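Local coordinates for protein CDA peptide synthetase I (Streptomyces coelicolor, PDB 5DU9) that belongs to the condensation-domain family of large modular peptide synthetases and shares the fold of the CoA-dependent acyltransferase clan, at residues Gly42-Ala47 with Val373-Pro378; Arg51-Thr56 with Thr99-Arg104; Asp107-Glu112 with Leu142-Gly147; His150-Gly155 with Leu168-Leu173; Val243-Leu248 with Gly404-Phe409. The protein carries 1 engineered substitution. All blocks are in the same frame, centred on the assembly; numbering follows the deposited sequence.

How the contacts relate
Contacts 1 to 4 gather round one mixed six-stranded sheet, whereas contact 5 lies in a separate four-stranded sheet. Contacts 2, 3 and 4 follow one another along the chain inside the long loop closed by contact 1, whose segments alternate with those of contact 5. Contacts 1 and 2 share helix 46-58; contacts 2 and 3 use the neighbouring strands 103-107 and 138-146, and strand 149-157 of contact 4 comes next. The centres of contacts 2 and 4 are about 11 Å apart, with Leu53 touching Tyr152 and Phe169. Contact 5, centred about 20 Å from contact 4, touches none of the others and belongs to a separate part of the fold, built on the second sheet.

Contact 1 of 5, residues Gly42-Ala47 with Val373-Pro378; sequences GPLDHA and VDFGGP
Leu44 sets CG beside its backbone N and anti to the carbonyl carbon (chi1 -63°), and Phe375 does the same (chi1 -73°); the two side chains then cross at about a right angle. The leucine fork splits its work. CD1 sits over the centre of the Phe375 ring in a CH-pi contact, 4.3 Å from the centroid and 10° off the ring normal, while CD2 meets Phe375 CB at 3.6 Å. CD2 also lies 3.9 Å from CG of Pro378, and that same proline carbon rests 3.4 Å from Pro43 O. The turn carrying these groups is braced from within: Phe375 N bonds to Pro378 O, and Asp374 OD1 accepts from Gly376 N at 3.0 Å in an Asx turn, the donor standing above the carboxylate plane. Leu38 and Ile40 of strand 33-40 and Ala174 of helix 163-182 add further cover to Phe375, and Tyr177 of that helix touches Leu44. The division of labour is thus clear: hydrogen bonds shape the turn internally, whereas its attachment to residues 42-44 depends on the fit of hydrocarbon against a ring face, a proline ring and carbonyl oxygens.

Contact 2 of 5, residues Arg51-Thr56 with Thr99-Arg104; sequences RALRLT and TPVLLR
Leu53 of helix 46-58 projects towards Val101 and Leu103 of the extended chain alongside it. Its CG is anti to the backbone N (chi1 179°), which brings this carbon to 3.7 Å from Val101 CG1. Beyond it, CD2 reaches the main chain and lies 3.7 Å from Leu103 CB, with the carbonyl oxygen of Leu102 equally near. Val101 answers with CG1, the methyl anti to its own backbone N (chi1 -173°), and this methyl also packs 3.8 Å from Arg54 CA, so that it fits against two successive residues of the helix. Arg54 starts with CG anti to N and stays extended from CG to NE. NH1 of its guanidinium approaches CB of Val101 at 4.1 Å, and a water weakly linked to NH1 donates to Thr99 O, with Arg54 NH2 making a weak bond to Ala83 O. Within the helix, Thr56 OG1 reaches back one turn to donate to Ala52 O at 2.8 Å; this oxygen also accepts from Thr56 N, the two donors arriving on opposite faces of the carbonyl plane. The contact lays the helix over one face of the six-stranded sheet, near its outer strand 103-107: Leu53 goes on to Tyr152 and His140 on strands 149-157 and 138-146 and to Phe169 on helix 163-182, while Arg104 is bonded through its backbone to strand 138-146.

Contact 3 of 5, residues Asp107-Glu112 with Leu142-Gly147; sequences DLSGHE and LFTLGG
Leu108 and Phe143 lie side by side and point the same way, the leucine methyl CD1 coming within 3.7 Å of ring atom CD1. A little farther off, this methyl also meets Leu145 CD2 at 4.4 Å. On the other side of the pairing, Asp107 and Thr144 cross obliquely: Asp107 OD1 faces CB of Thr144 at 3.7 Å, and CG2 of the threonine lies 3.9 Å from Ser109 CB. The carboxylate is bonded within its own segment, to the residue two places on. OD1 accepts from Ser109 N nearly along its C-O axis, making an Asx turn, and takes the Ser109 hydroxyl on its syn lone pair at 2.6 Å; these two bonds grip one oxygen and hold the carboxylate. Ser109 OG can do so because it stands between the backbone N and the carbonyl carbon (chi1 81°). The backbones join by Leu108 N to Thr144 O, 2.8 Å, beside the parallel bridge of Asp107 with Thr144. Here strand 103-107, one of the two outer strands of the six-stranded sheet, ends against strand 138-146. Thr144 OG1 is bonded to His105, Leu108 and Phe143 pack on Ala118 of helix 114-126, and Phe143 also touches Leu151 and Tyr153 of strand 149-157.

Contact 4 of 5, residues His150-Gly155 with Leu168-Leu173; sequences HLYYLG and LFYERL
Tyr152 and Leu154 of strand 149-157 meet Phe169, Tyr170 and Leu173 of helix 163-182 in a sheet-helix layer of the condensation-domain fold. The family's HHxxxDG motif, which includes His158 of the ligand pocket, spans the end of the strand, the connecting turn and the start of the helix. The segment axes come no closer than 11.2 Å and run at 134° to each other, so large side chains fill the interval. Tyr152 is the hub of the tight part. It takes CG anti to its backbone N (chi1 -171°), and its ring receives Leu173 CD2 over one face, offset toward the rim, in a CH-pi contact 4.0 Å from the centroid; these two side chains reach toward each other tip to tip. Phe169 crosses Tyr152 at about a right angle, and Tyr152 CE1 lies at the edge of the phenylalanine ring, in its plane, 4.0 Å from CE2. Tyr152 CD1 likewise meets the Tyr170 ring edge, 3.9 Å from CE1. The buried hydroxyls have partners beyond the two segments: Tyr152 OH bonds to His140 and Tyr170 OH to Ser36. Leu154 is equally close: CD2 lies 3.7 Å from Phe169 CD2, while CD1 stands over the ring face, displaced toward the rim. The far side of the helix is different in kind: Glu171 is exposed, and Arg172 forms a salt bridge with Glu175. Back inside, the shortest approach across the layer is Leu154 CB to Tyr170 OH, 3.3 Å.

Contact 5 of 5, residues Val243-Leu248 with Gly404-Phe409; sequences VRSLGL and GLRVDF
An antiparallel ladder unites strand 242-248, at the edge of the four-stranded sheet, with strand 404-411, pairing Arg244 with Phe409, Leu246 with Val407 and Leu248 with Leu405 through reciprocal backbone hydrogen bonds; Leu248 N to Leu405 O is 2.7 Å. The side chains part onto two faces. On one, Leu248 CD1 packs 3.7 Å from Val407 CG2, and the leucine runs on to Val429 of helix 418-437. On the other, Ser245, Asp408 and Arg406 form a polar cluster. Ser245 OG is anti to its backbone N (chi1 -174°); it donates to Asp408 OD1 at 2.7 Å, on the syn side though 32° out of the carboxylate plane, and accepts from Arg406 NE at 2.8 Å, close to the guanidinium plane. One face of the Arg406 guanidinium lies over the backbone of Gly247, whose N is 3.7 Å from the plane, above its centre. A water joins Arg406 NH2 to Ser245 O. The serine hydroxyl is therefore both donor and acceptor between opposite charges, which would tend to polarise it; from the neighbouring strand it bridges Arg406 and Asp408, two residues apart on strand 404-411, and so ties the side chains of the two strands together.

Contact 1 of 5, residues Gly42-Ala47 with Val373-Pro378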
# COMPACT_ATOMS: atom_id res chain seq x y z
N GLY A 42 -10.14 8.39 21.11
CA GLY A 42 -10.15 8.51 22.56
C GLY A 42 -8.76 8.39 23.15
O GLY A 42 -7.82 7.98 22.46
N PRO A 43 -8.61 8.73 24.44
CA PRO A 43 -7.30 8.77 25.09
C PRO A 43 -6.62 7.41 25.23
O PRO A 43 -7.28 6.41 25.54
CB PRO A 43 -7.61 9.36 26.47
CG PRO A 43 -9.05 9.09 26.70
CD PRO A 43 -9.70 9.14 25.35
N LEU A 44 -5.32 7.39 24.99
CA LEU A 44 -4.48 6.22 25.23
C LEU A 44 -3.40 6.55 26.25
O LEU A 44 -2.97 7.70 26.37
CB LEU A 44 -3.84 5.73 23.93
CG LEU A 44 -4.78 5.25 22.82
CD1 LEU A 44 -3.98 4.88 21.59
CD2 LEU A 44 -5.62 4.07 23.28
N ASP A 45 -2.95 5.53 26.98
CA ASP A 45 -1.87 5.68 27.94
C ASP A 45 -0.54 5.44 27.23
O ASP A 45 -0.25 4.32 26.82
CB ASP A 45 -2.06 4.70 29.11
CG ASP A 45 -1.07 4.92 30.24
OD1 ASP A 45 0.14 5.07 29.97
OD2 ASP A 45 -1.50 4.94 31.41
N HIS A 46 0.26 6.49 27.09
CA HIS A 46 1.50 6.39 26.33
C HIS A 46 2.50 5.42 26.97
O HIS A 46 3.20 4.69 26.27
CB HIS A 46 2.16 7.75 26.18
CG HIS A 46 3.55 7.68 25.61
ND1 HIS A 46 4.67 8.03 26.34
CD2 HIS A 46 3.99 7.29 24.39
CE1 HIS A 46 5.74 7.86 25.59
NE2 HIS A 46 5.36 7.41 24.40
N ALA A 47 2.57 5.44 28.29
CA ALA A 47 3.48 4.55 29.01
C ALA A 47 3.13 3.09 28.72
O ALA A 47 4.02 2.27 28.47
CB ALA A 47 3.42 4.82 30.50
N VAL A 373 -9.54 -0.54 14.59
CA VAL A 373 -8.64 -1.12 15.57
C VAL A 373 -9.11 -0.79 16.98
O VAL A 373 -9.26 0.38 17.34
CB VAL A 373 -7.19 -0.62 15.34
CG1 VAL A 373 -6.25 -1.16 16.41
CG2 VAL A 373 -6.70 -1.04 13.97
N ASP A 374 -9.32 -1.83 17.79
CA ASP A 374 -9.93 -1.67 19.10
C ASP A 374 -8.89 -1.60 20.22
O ASP A 374 -8.24 -2.59 20.53
CB ASP A 374 -10.91 -2.82 19.37
CG ASP A 374 -11.67 -2.66 20.67
OD1 ASP A 374 -11.76 -1.52 21.18
OD2 ASP A 374 -12.18 -3.67 21.20
N PHE A 375 -8.75 -0.42 20.83
CA PHE A 375 -7.81 -0.24 21.92
C PHE A 375 -8.50 -0.37 23.28
O PHE A 375 -7.98 0.09 24.30
CB PHE A 375 -7.13 1.13 21.80
CG PHE A 375 -6.12 1.20 20.69
CD1 PHE A 375 -4.83 0.76 20.89
CD2 PHE A 375 -6.47 1.71 19.45
CE1 PHE A 375 -3.90 0.81 19.86
CE2 PHE A 375 -5.55 1.77 18.42
CZ PHE A 375 -4.26 1.32 18.63
N GLY A 376 -9.66 -1.01 23.29
CA GLY A 376 -10.39 -1.26 24.53
C GLY A 376 -11.24 -0.06 24.93
O GLY A 376 -11.26 0.34 26.09
N GLY A 377 -11.95 0.49 23.95
CA GLY A 377 -12.73 1.70 24.13
C GLY A 377 -12.45 2.64 22.98
O GLY A 377 -13.27 2.79 22.08
N PRO A 378 -11.26 3.28 23.00
CA PRO A 378 -10.82 4.05 21.83
C PRO A 378 -10.71 3.16 20.60
O PRO A 378 -10.29 2.00 20.72
CB PRO A 378 -9.45 4.58 22.25
CG PRO A 378 -9.44 4.52 23.73
CD PRO A 378 -10.29 3.35 24.10

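Contact 2 of 5, residues Arg51-Thr56 with Thr99-Arg104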
# COMPACT_ATOMS: atom_id res chain seq x y z
N ARG A 51 5.06 0.17 26.27
CA ARG A 51 5.34 -1.21 26.66
C ARG A 51 4.77 -2.17 25.62
O ARG A 51 5.41 -3.15 25.24
CB ARG A 51 4.77 -1.51 28.04
N ALA A 52 3.56 -1.87 25.16
CA ALA A 52 2.89 -2.70 24.16
C ALA A 52 3.66 -2.73 22.85
O ALA A 52 3.73 -3.76 22.17
CB ALA A 52 1.47 -2.21 23.92
N LEU A 53 4.24 -1.59 22.47
CA LEU A 53 5.03 -1.53 21.25
C LEU A 53 6.25 -2.44 21.36
O LEU A 53 6.59 -3.15 20.42
CB LEU A 53 5.49 -0.10 20.95
CG LEU A 53 6.35 0.04 19.68
CD1 LEU A 53 5.60 -0.44 18.45
CD2 LEU A 53 6.82 1.47 19.48
N ARG A 54 6.88 -2.43 22.53
CA ARG A 54 8.08 -3.23 22.74
C ARG A 54 7.76 -4.71 22.59
O ARG A 54 8.49 -5.44 21.92
CB ARG A 54 8.69 -2.95 24.11
CG ARG A 54 10.08 -3.53 24.28
CD ARG A 54 10.80 -2.95 25.49
NE ARG A 54 12.11 -3.56 25.68
CZ ARG A 54 13.23 -3.15 25.09
NH1 ARG A 54 13.22 -2.11 24.26
NH2 ARG A 54 14.37 -3.78 25.33
N LEU A 55 6.66 -5.15 23.19
CA LEU A 55 6.23 -6.54 23.10
C LEU A 55 5.86 -6.90 21.66
O LEU A 55 6.15 -7.99 21.19
CB LEU A 55 5.04 -6.80 24.02
CG LEU A 55 5.30 -6.71 25.52
CD1 LEU A 55 3.99 -6.77 26.29
CD2 LEU A 55 6.23 -7.82 25.98
N THR A 56 5.21 -5.96 20.98
CA THR A 56 4.76 -6.19 19.62
C THR A 56 5.94 -6.34 18.68
O THR A 56 6.00 -7.27 17.88
CB THR A 56 3.85 -5.05 19.13
OG1 THR A 56 2.66 -5.02 19.93
CG2 THR A 56 3.45 -5.25 17.67
N THR A 99 17.62 -4.61 18.29
CA THR A 99 16.65 -3.72 17.68
C THR A 99 16.19 -2.71 18.72
O THR A 99 15.69 -3.10 19.78
CB THR A 99 15.44 -4.49 17.12
OG1 THR A 99 15.84 -5.28 16.01
CG2 THR A 99 14.34 -3.52 16.67
N PRO A 100 16.37 -1.41 18.44
CA PRO A 100 15.83 -0.42 19.37
C PRO A 100 14.32 -0.27 19.21
O PRO A 100 13.80 -0.46 18.11
CB PRO A 100 16.56 0.87 18.97
CG PRO A 100 16.84 0.69 17.53
CD PRO A 100 17.08 -0.78 17.31
N VAL A 101 13.64 0.05 20.30
CA VAL A 101 12.20 0.30 20.24
C VAL A 101 11.89 1.61 20.95
O VAL A 101 12.23 1.80 22.12
CB VAL A 101 11.39 -0.83 20.87
CG1 VAL A 101 9.91 -0.60 20.63
CG2 VAL A 101 11.82 -2.18 20.30
N LEU A 102 11.23 2.50 20.22
CA LEU A 102 10.89 3.82 20.73
C LEU A 102 9.51 4.24 20.24
O LEU A 102 9.25 4.26 19.04
CB LEU A 102 11.94 4.84 20.29
CG LEU A 102 11.63 6.31 20.62
CD1 LEU A 102 11.67 6.54 22.12
CD2 LEU A 102 12.61 7.22 19.90
N LEU A 103 8.64 4.55 21.19
CA LEU A 103 7.37 5.20 20.87
C LEU A 103 7.43 6.64 21.35
O LEU A 103 7.42 6.91 22.56
CB LEU A 103 6.19 4.47 21.52
CG LEU A 103 4.83 5.14 21.29
CD1 LEU A 103 4.48 5.16 19.82
CD2 LEU A 103 3.75 4.45 22.10
N ARG A 104 7.51 7.56 20.41
CA ARG A 104 7.52 8.98 20.75
C ARG A 104 6.12 9.40 21.19
O ARG A 104 5.12 8.89 20.68
CB ARG A 104 7.96 9.83 19.56
CG ARG A 104 9.36 9.54 19.05
CD ARG A 104 9.75 10.53 17.97
NE ARG A 104 11.01 10.20 17.31
CZ ARG A 104 12.20 10.63 17.71
NH1 ARG A 104 12.32 11.42 18.77
NH2 ARG A 104 13.29 10.28 17.04
O HOH W 1 15.86 -2.86 22.31

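Contact 3 of 5, residues Asp107-Glu112 with Leu142-Gly147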
# COMPACT_ATOMS: atom_id res chain seq x y z
N ASP A 107 2.79 15.75 22.22
CA ASP A 107 1.56 16.36 22.71
C ASP A 107 1.28 17.65 21.96
O ASP A 107 1.88 18.69 22.24
CB ASP A 107 1.66 16.62 24.22
CG ASP A 107 0.35 17.07 24.83
OD1 ASP A 107 -0.60 17.35 24.08
OD2 ASP A 107 0.27 17.15 26.07
N LEU A 108 0.35 17.59 21.01
CA LEU A 108 -0.06 18.76 20.25
C LEU A 108 -1.39 19.30 20.78
O LEU A 108 -2.02 20.15 20.14
CB LEU A 108 -0.17 18.42 18.76
CG LEU A 108 1.14 17.94 18.13
CD1 LEU A 108 0.91 17.44 16.70
CD2 LEU A 108 2.19 19.04 18.14
N SER A 109 -1.81 18.82 21.95
CA SER A 109 -3.00 19.34 22.60
C SER A 109 -2.70 20.73 23.14
O SER A 109 -2.04 20.87 24.17
CB SER A 109 -3.46 18.42 23.73
OG SER A 109 -2.70 18.65 24.90
N GLY A 110 -3.18 21.74 22.43
CA GLY A 110 -2.88 23.12 22.76
C GLY A 110 -2.46 23.88 21.52
O GLY A 110 -2.53 25.11 21.49
N HIS A 111 -2.03 23.15 20.50
CA HIS A 111 -1.63 23.77 19.25
C HIS A 111 -2.85 24.27 18.49
O HIS A 111 -3.95 23.74 18.65
CB HIS A 111 -0.83 22.80 18.37
CG HIS A 111 0.10 23.48 17.42
ND1 HIS A 111 -0.33 24.06 16.25
CD2 HIS A 111 1.44 23.69 17.48
CE1 HIS A 111 0.70 24.60 15.62
NE2 HIS A 111 1.79 24.39 16.35
N GLU A 112 -2.65 25.31 17.68
CA GLU A 112 -3.73 25.89 16.90
C GLU A 112 -4.22 24.91 15.83
O GLU A 112 -5.41 24.87 15.51
CB GLU A 112 -3.27 27.19 16.25
CG GLU A 112 -4.36 27.92 15.48
CD GLU A 112 -4.02 29.39 15.25
OE1 GLU A 112 -2.82 29.71 15.15
OE2 GLU A 112 -4.96 30.21 15.18
N LEU A 142 3.16 8.57 18.82
CA LEU A 142 1.79 8.80 19.27
C LEU A 142 1.59 10.29 19.44
O LEU A 142 2.29 10.93 20.22
CB LEU A 142 1.52 8.07 20.59
CG LEU A 142 0.13 8.27 21.19
CD1 LEU A 142 -0.93 7.58 20.33
CD2 LEU A 142 0.07 7.78 22.63
N PHE A 143 0.66 10.85 18.68
CA PHE A 143 0.30 12.26 18.82
C PHE A 143 -0.94 12.41 19.68
O PHE A 143 -1.90 11.66 19.52
CB PHE A 143 0.05 12.89 17.45
CG PHE A 143 1.25 12.90 16.55
CD1 PHE A 143 2.13 13.97 16.56
CD2 PHE A 143 1.50 11.84 15.69
CE1 PHE A 143 3.23 13.99 15.72
CE2 PHE A 143 2.60 11.85 14.86
CZ PHE A 143 3.46 12.93 14.87
N THR A 144 -0.91 13.37 20.60
CA THR A 144 -2.12 13.82 21.29
C THR A 144 -2.62 15.06 20.57
O THR A 144 -1.86 16.02 20.39
CB THR A 144 -1.86 14.12 22.78
OG1 THR A 144 -1.34 12.95 23.43
CG2 THR A 144 -3.14 14.56 23.47
N LEU A 145 -3.88 15.06 20.15
CA LEU A 145 -4.41 16.13 19.30
C LEU A 145 -5.40 17.07 19.98
O LEU A 145 -5.86 18.03 19.37
CB LEU A 145 -5.09 15.51 18.08
CG LEU A 145 -4.23 14.62 17.19
CD1 LEU A 145 -5.04 14.16 15.99
CD2 LEU A 145 -2.97 15.34 16.74
N GLY A 146 -5.74 16.79 21.23
CA GLY A 146 -6.76 17.57 21.91
C GLY A 146 -8.14 16.99 21.66
O GLY A 146 -8.35 16.29 20.67
N GLY A 147 -9.07 17.28 22.55
CA GLY A 147 -10.37 16.63 22.51
C GLY A 147 -10.25 15.16 22.86
O GLY A 147 -11.19 14.39 22.67

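Contact 4 of 5, residues His150-Gly155 with Leu168-Leu173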
# COMPACT_ATOMS: atom_id res chain seq x y z
N HIS A 150 -6.29 11.02 19.37
CA HIS A 150 -4.90 10.67 19.16
C HIS A 150 -4.62 10.28 17.72
O HIS A 150 -5.54 10.03 16.93
CB HIS A 150 -4.49 9.52 20.08
CG HIS A 150 -4.22 9.94 21.49
ND1 HIS A 150 -5.22 10.30 22.37
CD2 HIS A 150 -3.06 10.08 22.18
CE1 HIS A 150 -4.69 10.63 23.53
NE2 HIS A 150 -3.38 10.50 23.44
N LEU A 151 -3.34 10.23 17.38
CA LEU A 151 -2.90 9.75 16.08
C LEU A 151 -1.66 8.90 16.30
O LEU A 151 -0.69 9.35 16.91
CB LEU A 151 -2.61 10.92 15.14
CG LEU A 151 -2.34 10.59 13.67
CD1 LEU A 151 -2.75 11.76 12.79
CD2 LEU A 151 -0.87 10.25 13.43
N TYR A 152 -1.70 7.66 15.82
CA TYR A 152 -0.54 6.78 15.87
C TYR A 152 0.09 6.70 14.50
O TYR A 152 -0.55 6.23 13.56
CB TYR A 152 -0.91 5.37 16.35
CG TYR A 152 0.29 4.51 16.63
CD1 TYR A 152 1.04 3.96 15.60
CD2 TYR A 152 0.70 4.25 17.94
CE1 TYR A 152 2.16 3.18 15.85
CE2 TYR A 152 1.80 3.47 18.20
CZ TYR A 152 2.53 2.94 17.15
OH TYR A 152 3.64 2.17 17.42
N TYR A 153 1.35 7.13 14.39
CA TYR A 153 2.08 7.09 13.13
C TYR A 153 3.02 5.90 13.07
O TYR A 153 3.84 5.69 13.97
CB TYR A 153 2.88 8.38 12.94
CG TYR A 153 3.96 8.32 11.87
CD1 TYR A 153 3.63 8.25 10.52
CD2 TYR A 153 5.30 8.36 12.22
CE1 TYR A 153 4.62 8.21 9.55
CE2 TYR A 153 6.30 8.32 11.25
CZ TYR A 153 5.95 8.25 9.92
OH TYR A 153 6.94 8.22 8.96
N LEU A 154 2.89 5.14 11.99
CA LEU A 154 3.79 4.03 11.70
C LEU A 154 4.57 4.35 10.44
O LEU A 154 4.03 4.30 9.33
CB LEU A 154 3.00 2.73 11.52
CG LEU A 154 3.79 1.52 11.01
CD1 LEU A 154 4.87 1.11 12.01
CD2 LEU A 154 2.86 0.35 10.72
N GLY A 155 5.84 4.69 10.62
CA GLY A 155 6.75 4.93 9.51
C GLY A 155 7.63 3.71 9.37
O GLY A 155 8.08 3.15 10.36
N LEU A 168 -1.57 -6.00 10.05
CA LEU A 168 -1.19 -7.05 10.99
C LEU A 168 -0.56 -6.43 12.24
O LEU A 168 -0.83 -6.85 13.36
CB LEU A 168 -0.21 -8.04 10.35
CG LEU A 168 -0.76 -8.97 9.27
CD1 LEU A 168 0.39 -9.74 8.64
CD2 LEU A 168 -1.79 -9.93 9.84
N PHE A 169 0.28 -5.42 12.02
CA PHE A 169 0.94 -4.73 13.12
C PHE A 169 -0.05 -4.04 14.04
O PHE A 169 -0.01 -4.22 15.26
CB PHE A 169 1.94 -3.70 12.58
CG PHE A 169 2.43 -2.75 13.64
CD1 PHE A 169 3.45 -3.12 14.49
CD2 PHE A 169 1.86 -1.50 13.79
CE1 PHE A 169 3.90 -2.26 15.48
CE2 PHE A 169 2.30 -0.63 14.77
CZ PHE A 169 3.32 -1.01 15.61
N TYR A 170 -0.95 -3.24 13.46
CA TYR A 170 -1.88 -2.45 14.26
C TYR A 170 -2.78 -3.33 15.12
O TYR A 170 -3.02 -3.04 16.29
CB TYR A 170 -2.75 -1.58 13.36
CG TYR A 170 -2.08 -0.37 12.75
CD1 TYR A 170 -1.28 0.47 13.52
CD2 TYR A 170 -2.27 -0.05 11.42
CE1 TYR A 170 -0.68 1.59 12.96
CE2 TYR A 170 -1.68 1.06 10.85
CZ TYR A 170 -0.89 1.88 11.63
OH TYR A 170 -0.29 2.98 11.06
N GLU A 171 -3.28 -4.42 14.54
CA GLU A 171 -4.14 -5.34 15.26
C GLU A 171 -3.41 -5.96 16.45
O GLU A 171 -3.98 -6.08 17.53
CB GLU A 171 -4.68 -6.44 14.34
CG GLU A 171 -5.71 -5.95 13.33
CD GLU A 171 -6.62 -7.06 12.84
OE1 GLU A 171 -6.27 -8.25 13.01
OE2 GLU A 171 -7.69 -6.74 12.28
N ARG A 172 -2.16 -6.36 16.24
CA ARG A 172 -1.38 -6.97 17.31
C ARG A 172 -1.08 -5.95 18.40
O ARG A 172 -1.16 -6.26 19.60
CB ARG A 172 -0.08 -7.55 16.76
CG ARG A 172 0.88 -8.08 17.82
CD ARG A 172 0.22 -9.14 18.70
NE ARG A 172 1.15 -9.68 19.69
CZ ARG A 172 0.78 -10.44 20.72
NH1 ARG A 172 -0.50 -10.74 20.91
NH2 ARG A 172 1.69 -10.89 21.57
N LEU A 173 -0.72 -4.73 17.99
CA LEU A 173 -0.42 -3.66 18.93
C LEU A 173 -1.60 -3.42 19.86
O LEU A 173 -1.44 -3.33 21.08
CB LEU A 173 -0.08 -2.37 18.19
CG LEU A 173 0.24 -1.16 19.07
CD1 LEU A 173 1.55 -1.36 19.80
CD2 LEU A 173 0.27 0.12 18.25

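Contact 5 of 5, residues Val243-Leu248 with Gly404-Phe409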
# COMPACT_ATOMS: atom_id res chain seq x y z
N VAL A 243 1.74 13.92 -1.73
CA VAL A 243 0.49 13.24 -1.43
C VAL A 243 -0.61 14.25 -1.15
O VAL A 243 -0.45 15.15 -0.31
CB VAL A 243 0.64 12.30 -0.22
CG1 VAL A 243 -0.65 11.55 0.05
CG2 VAL A 243 1.78 11.31 -0.45
N ARG A 244 -1.72 14.12 -1.87
CA ARG A 244 -2.90 14.93 -1.61
C ARG A 244 -4.07 14.00 -1.33
O ARG A 244 -4.34 13.06 -2.09
CB ARG A 244 -3.20 15.86 -2.78
CG ARG A 244 -2.21 17.01 -2.92
CD ARG A 244 -2.26 17.95 -1.71
NE ARG A 244 -1.29 19.04 -1.82
CZ ARG A 244 -0.04 18.99 -1.36
NH1 ARG A 244 0.42 17.90 -0.76
NH2 ARG A 244 0.76 20.04 -1.50
N SER A 245 -4.75 14.27 -0.23
CA SER A 245 -5.78 13.38 0.28
C SER A 245 -7.14 14.06 0.27
O SER A 245 -7.26 15.23 0.64
CB SER A 245 -5.42 12.92 1.70
OG SER A 245 -6.33 11.95 2.17
N LEU A 246 -8.15 13.32 -0.17
CA LEU A 246 -9.52 13.83 -0.24
C LEU A 246 -10.45 12.89 0.49
O LEU A 246 -10.53 11.71 0.16
CB LEU A 246 -9.96 13.99 -1.70
CG LEU A 246 -11.42 14.37 -1.95
CD1 LEU A 246 -11.75 15.71 -1.31
CD2 LEU A 246 -11.71 14.42 -3.44
N GLY A 247 -11.13 13.41 1.50
CA GLY A 247 -12.11 12.63 2.24
C GLY A 247 -13.48 12.70 1.58
O GLY A 247 -13.98 13.79 1.29
N LEU A 248 -14.06 11.52 1.36
CA LEU A 248 -15.39 11.40 0.76
C LEU A 248 -16.34 10.74 1.75
O LEU A 248 -16.14 9.59 2.12
CB LEU A 248 -15.33 10.57 -0.52
CG LEU A 248 -14.39 11.06 -1.62
CD1 LEU A 248 -14.41 10.08 -2.78
CD2 LEU A 248 -14.77 12.46 -2.09
N GLY A 404 -17.46 5.41 3.82
CA GLY A 404 -16.78 6.58 3.28
C GLY A 404 -15.36 6.24 2.90
O GLY A 404 -14.83 5.21 3.33
N LEU A 405 -14.73 7.11 2.12
CA LEU A 405 -13.41 6.84 1.56
C LEU A 405 -12.44 7.98 1.80
O LEU A 405 -12.83 9.14 1.89
CB LEU A 405 -13.51 6.59 0.06
CG LEU A 405 -14.27 5.34 -0.39
CD1 LEU A 405 -14.59 5.41 -1.88
CD2 LEU A 405 -13.47 4.09 -0.08
N ARG A 406 -11.17 7.62 1.92
CA ARG A 406 -10.10 8.58 1.76
C ARG A 406 -9.39 8.24 0.46
O ARG A 406 -8.95 7.11 0.28
CB ARG A 406 -9.13 8.55 2.94
CG ARG A 406 -8.28 9.81 3.07
CD ARG A 406 -8.72 10.67 4.24
NE ARG A 406 -8.36 12.07 4.07
CZ ARG A 406 -9.05 13.10 4.57
NH1 ARG A 406 -10.15 12.89 5.27
NH2 ARG A 406 -8.63 14.34 4.35
N VAL A 407 -9.32 9.21 -0.44
CA VAL A 407 -8.67 9.03 -1.73
C VAL A 407 -7.37 9.82 -1.73
O VAL A 407 -7.38 11.05 -1.60
CB VAL A 407 -9.55 9.50 -2.89
CG1 VAL A 407 -8.85 9.30 -4.23
CG2 VAL A 407 -10.90 8.78 -2.87
N ASP A 408 -6.25 9.11 -1.84
CA ASP A 408 -4.94 9.75 -1.90
C ASP A 408 -4.38 9.68 -3.31
O ASP A 408 -4.27 8.60 -3.89
CB ASP A 408 -3.97 9.08 -0.92
CG ASP A 408 -4.16 9.54 0.51
OD1 ASP A 408 -5.30 9.87 0.88
OD2 ASP A 408 -3.16 9.57 1.27
N PHE A 409 -4.05 10.84 -3.86
CA PHE A 409 -3.29 10.92 -5.10
C PHE A 409 -1.84 11.17 -4.74
O PHE A 409 -1.50 12.20 -4.18
CB PHE A 409 -3.83 12.01 -6.02
CG PHE A 409 -4.91 11.54 -6.96
CD1 PHE A 409 -5.91 10.70 -6.52
CD2 PHE A 409 -4.92 11.96 -8.29
CE1 PHE A 409 -6.91 10.27 -7.39
CE2 PHE A 409 -5.91 11.53 -9.15
CZ PHE A 409 -6.91 10.69 -8.70
O HOH W 2 -6.17 16.25 3.40